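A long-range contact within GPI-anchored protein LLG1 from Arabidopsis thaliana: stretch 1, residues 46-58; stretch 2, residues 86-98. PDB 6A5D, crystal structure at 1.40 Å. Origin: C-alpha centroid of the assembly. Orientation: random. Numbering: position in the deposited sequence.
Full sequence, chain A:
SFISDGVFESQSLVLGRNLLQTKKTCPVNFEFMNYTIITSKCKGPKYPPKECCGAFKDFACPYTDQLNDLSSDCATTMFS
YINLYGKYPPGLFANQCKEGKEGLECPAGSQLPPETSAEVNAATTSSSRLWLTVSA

Stretch 1 46-58: KYPPKECCGAFKD
Stretch 2 86-98: GKYPPGLFANQCK

Residues 49-58 form a helix with Pro48 at the N-cap position; Cys52 N donates a hydrogen bond to Pro48 O (2.8 Å). After Lys87 (phi/psi 57/47), a type II turn, Pro89 to Leu92, leads into helix 92-98, with Gly91 (82/-1) at the N-cap position, where a CB would jam against the preceding carbonyl. The helix axes approach to 8.5 Å at a signed crossing angle of -113°. Two pairs set the register: Pro49 CA to Gln96 CA, 5.1 Å, and Cys53 CA to Cys97 CA, 5.0 Å.

The covalent tie is a disulfide, Cys53 SG to Cys97 SG, 2.0 Å, chi3 111°, from rotamers t (177°) and m (-74°). Beside it, Phe93 CB lies 3.9 Å from the Phe56 ring centroid, a CH-pi contact over one face. Phe56 is t, chi2 66°; Phe93 is m, chi2 -77°; their near-parallel rings are slid apart.

Leu92 (t, p) places CD2 3.7 Å from the Tyr47 (m, chi2 -76°) ring centroid, 13° off the normal, so its methyl meets the pi face. Tyr47 CE1 lies 3.5 Å from Tyr88 CD1 (Tyr88 m).

No clear direct hydrogen bond crosses the interface. One water donates to Tyr47 O (2.6 Å) and accepts from Gln96 NE2 (3.0 Å; Gln96 m, t, chi3 -41°), bridging the two. Another joins Tyr47 OH (3.0 Å) to Gly86 O (2.8 Å).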

# COMPACT_ATOMS: atom_id res chain seq x y z
N LYS A 46 -2.46 -10.11 -14.96
CA LYS A 46 -3.45 -9.08 -15.28
C LYS A 46 -4.14 -8.61 -14.00
O LYS A 46 -5.29 -8.95 -13.71
CB LYS A 46 -4.44 -9.57 -16.34
CG LYS A 46 -3.81 -9.72 -17.71
CD LYS A 46 -4.86 -10.02 -18.76
CE LYS A 46 -4.24 -10.03 -20.13
NZ LYS A 46 -3.44 -8.79 -20.33
N TYR A 47 -3.40 -7.85 -13.21
CA TYR A 47 -3.89 -7.36 -11.93
C TYR A 47 -5.12 -6.48 -12.13
O TYR A 47 -5.09 -5.54 -12.93
CB TYR A 47 -2.80 -6.55 -11.24
CG TYR A 47 -1.49 -7.28 -11.02
CD1 TYR A 47 -1.36 -8.22 -10.02
CD2 TYR A 47 -0.36 -6.96 -11.77
CE1 TYR A 47 -0.15 -8.87 -9.80
CE2 TYR A 47 0.84 -7.60 -11.55
CZ TYR A 47 0.94 -8.55 -10.57
OH TYR A 47 2.14 -9.20 -10.35
N PRO A 48 -6.23 -6.76 -11.46
CA PRO A 48 -7.43 -5.91 -11.59
C PRO A 48 -7.22 -4.57 -10.90
O PRO A 48 -7.07 -4.53 -9.67
CB PRO A 48 -8.51 -6.73 -10.86
CG PRO A 48 -7.73 -7.57 -9.88
CD PRO A 48 -6.44 -7.91 -10.56
N PRO A 49 -7.25 -3.45 -11.63
CA PRO A 49 -6.85 -2.17 -11.01
C PRO A 49 -7.70 -1.73 -9.83
O PRO A 49 -7.16 -1.30 -8.81
CB PRO A 49 -6.87 -1.18 -12.19
CG PRO A 49 -7.80 -1.81 -13.18
CD PRO A 49 -7.61 -3.30 -13.05
N LYS A 50 -9.03 -1.76 -9.97
CA LYS A 50 -9.88 -1.27 -8.89
C LYS A 50 -9.82 -2.19 -7.68
O LYS A 50 -9.70 -1.71 -6.54
CB LYS A 50 -11.32 -1.11 -9.39
CG LYS A 50 -12.27 -0.57 -8.32
CD LYS A 50 -13.61 -0.15 -8.90
CE LYS A 50 -13.45 0.88 -10.01
NZ LYS A 50 -14.59 1.85 -10.05
N GLU A 51 -9.88 -3.50 -7.89
CA GLU A 51 -9.81 -4.43 -6.76
C GLU A 51 -8.44 -4.37 -6.08
O GLU A 51 -8.36 -4.43 -4.85
CB GLU A 51 -10.12 -5.86 -7.21
CG GLU A 51 -11.58 -6.13 -7.55
CD GLU A 51 -12.04 -5.41 -8.80
OE1 GLU A 51 -13.23 -5.05 -8.88
OE2 GLU A 51 -11.20 -5.19 -9.69
N CYS A 52 -7.38 -4.19 -6.86
CA CYS A 52 -6.05 -4.10 -6.28
C CYS A 52 -5.89 -2.82 -5.47
O CYS A 52 -5.36 -2.86 -4.35
CB CYS A 52 -4.99 -4.18 -7.38
SG CYS A 52 -4.78 -5.84 -8.12
N CYS A 53 -6.33 -1.68 -6.01
CA CYS A 53 -6.28 -0.44 -5.26
C CYS A 53 -7.11 -0.53 -3.99
O CYS A 53 -6.65 -0.11 -2.92
CB CYS A 53 -6.74 0.72 -6.13
SG CYS A 53 -6.77 2.27 -5.23
N GLY A 54 -8.32 -1.08 -4.07
CA GLY A 54 -9.16 -1.18 -2.89
C GLY A 54 -8.53 -2.03 -1.80
O GLY A 54 -8.58 -1.68 -0.62
N ALA A 55 -7.91 -3.15 -2.18
CA ALA A 55 -7.28 -4.02 -1.19
C ALA A 55 -6.08 -3.34 -0.55
O ALA A 55 -5.85 -3.47 0.66
CB ALA A 55 -6.86 -5.33 -1.86
N PHE A 56 -5.31 -2.62 -1.36
CA PHE A 56 -4.18 -1.86 -0.84
C PHE A 56 -4.62 -0.79 0.15
O PHE A 56 -4.01 -0.64 1.22
CB PHE A 56 -3.42 -1.26 -2.03
CG PHE A 56 -2.42 -0.23 -1.65
CD1 PHE A 56 -1.30 -0.56 -0.91
CD2 PHE A 56 -2.59 1.10 -2.03
CE1 PHE A 56 -0.36 0.39 -0.57
CE2 PHE A 56 -1.64 2.05 -1.70
CZ PHE A 56 -0.54 1.69 -0.95
N LYS A 57 -5.68 -0.03 -0.19
CA LYS A 57 -6.22 0.97 0.73
C LYS A 57 -6.74 0.30 2.00
O LYS A 57 -6.48 0.77 3.11
CB LYS A 57 -7.33 1.76 0.05
CG LYS A 57 -6.78 2.81 -0.91
CD LYS A 57 -7.85 3.60 -1.66
CE LYS A 57 -7.19 4.62 -2.57
NZ LYS A 57 -8.19 5.54 -3.21
N ASP A 58 -7.43 -0.84 1.85
CA ASP A 58 -7.93 -1.55 3.02
C ASP A 58 -6.78 -1.98 3.94
O ASP A 58 -6.91 -1.95 5.17
CB ASP A 58 -8.80 -2.73 2.60
CG ASP A 58 -10.18 -2.31 2.14
OD1 ASP A 58 -10.63 -1.20 2.51
OD2 ASP A 58 -10.84 -3.09 1.43
N GLY A 86 4.02 -10.34 -2.16
CA GLY A 86 3.01 -10.51 -3.19
C GLY A 86 3.57 -10.65 -4.59
O GLY A 86 2.81 -10.89 -5.54
N LYS A 87 4.88 -10.49 -4.72
CA LYS A 87 5.55 -10.51 -6.02
C LYS A 87 4.97 -9.47 -6.97
O LYS A 87 4.68 -9.75 -8.13
CB LYS A 87 5.58 -11.91 -6.64
CG LYS A 87 6.31 -12.91 -5.78
CD LYS A 87 5.32 -13.68 -4.93
CE LYS A 87 5.89 -15.02 -4.47
NZ LYS A 87 4.81 -16.03 -4.33
N TYR A 88 4.80 -8.23 -6.45
CA TYR A 88 4.18 -7.18 -7.25
C TYR A 88 5.23 -6.25 -7.81
O TYR A 88 6.23 -5.96 -7.14
CB TYR A 88 3.24 -6.35 -6.38
CG TYR A 88 2.05 -7.11 -5.85
CD1 TYR A 88 1.11 -7.64 -6.72
CD2 TYR A 88 1.85 -7.28 -4.48
CE1 TYR A 88 0.01 -8.36 -6.24
CE2 TYR A 88 0.76 -7.99 -3.99
CZ TYR A 88 -0.15 -8.52 -4.88
OH TYR A 88 -1.24 -9.21 -4.41
N PRO A 89 5.03 -5.75 -9.03
CA PRO A 89 5.92 -4.74 -9.58
C PRO A 89 5.92 -3.50 -8.70
O PRO A 89 4.87 -3.09 -8.18
CB PRO A 89 5.29 -4.42 -10.95
CG PRO A 89 4.50 -5.65 -11.29
CD PRO A 89 3.99 -6.19 -9.98
N PRO A 90 7.08 -2.87 -8.51
CA PRO A 90 7.11 -1.63 -7.73
C PRO A 90 6.27 -0.56 -8.40
O PRO A 90 6.30 -0.40 -9.62
CB PRO A 90 8.60 -1.25 -7.72
CG PRO A 90 9.17 -1.92 -8.95
CD PRO A 90 8.39 -3.21 -9.08
N GLY A 91 5.50 0.17 -7.59
CA GLY A 91 4.61 1.19 -8.08
C GLY A 91 3.27 0.70 -8.60
O GLY A 91 2.44 1.53 -9.00
N LEU A 92 3.03 -0.54 -8.60
CA LEU A 92 1.77 -1.08 -9.12
C LEU A 92 0.56 -0.42 -8.45
O LEU A 92 -0.31 0.14 -9.12
CB LEU A 92 1.71 -2.60 -8.91
CG LEU A 92 0.41 -3.29 -9.34
CD1 LEU A 92 0.19 -3.14 -10.84
CD2 LEU A 92 0.43 -4.76 -8.95
N PHE A 93 0.52 -0.49 -7.10
CA PHE A 93 -0.64 0.02 -6.38
C PHE A 93 -0.74 1.53 -6.49
O PHE A 93 -1.84 2.07 -6.68
CB PHE A 93 -0.60 -0.43 -4.92
CG PHE A 93 -0.64 -1.91 -4.79
CD1 PHE A 93 -1.84 -2.58 -4.95
CD2 PHE A 93 0.51 -2.64 -4.62
CE1 PHE A 93 -1.88 -3.97 -4.89
CE2 PHE A 93 0.48 -4.02 -4.56
CZ PHE A 93 -0.71 -4.70 -4.71
N ALA A 94 0.38 2.23 -6.40
CA ALA A 94 0.37 3.67 -6.62
C ALA A 94 -0.21 4.01 -7.99
O ALA A 94 -1.07 4.88 -8.12
CB ALA A 94 1.79 4.21 -6.50
N ASN A 95 0.23 3.29 -9.03
CA ASN A 95 -0.27 3.54 -10.38
C ASN A 95 -1.75 3.22 -10.49
O ASN A 95 -2.53 4.03 -11.00
CB ASN A 95 0.51 2.70 -11.40
CG ASN A 95 1.92 3.20 -11.61
OD1 ASN A 95 2.24 4.34 -11.28
ND2 ASN A 95 2.77 2.35 -12.19
N GLN A 96 -2.15 2.04 -10.00
CA GLN A 96 -3.55 1.64 -10.10
C GLN A 96 -4.47 2.61 -9.37
O GLN A 96 -5.53 2.98 -9.88
CB GLN A 96 -3.78 0.23 -9.54
CG GLN A 96 -3.04 -0.88 -10.23
CD GLN A 96 -3.01 -2.14 -9.39
OE1 GLN A 96 -2.81 -2.07 -8.16
NE2 GLN A 96 -3.21 -3.30 -10.03
N CYS A 97 -4.09 3.02 -8.15
CA CYS A 97 -4.95 3.92 -7.40
C CYS A 97 -5.02 5.29 -8.07
O CYS A 97 -6.08 5.92 -8.10
CB CYS A 97 -4.47 4.04 -5.95
SG CYS A 97 -4.79 2.61 -4.91
N LYS A 98 -3.89 5.76 -8.62
CA LYS A 98 -3.91 7.05 -9.29
C LYS A 98 -4.76 7.00 -10.55
O LYS A 98 -5.31 8.03 -10.96
CB LYS A 98 -2.48 7.52 -9.59
CG LYS A 98 -1.73 8.03 -8.37
CD LYS A 98 -0.24 8.18 -8.64
CE LYS A 98 0.09 9.25 -9.62
NZ LYS A 98 1.58 9.31 -9.74
O HOH W 1 2.05 -11.23 -8.20
O HOH W 2 -3.63 -3.33 -12.97
O HOH W 3 -8.04 1.84 -9.60
O HOH W 4 -8.86 5.34 -6.60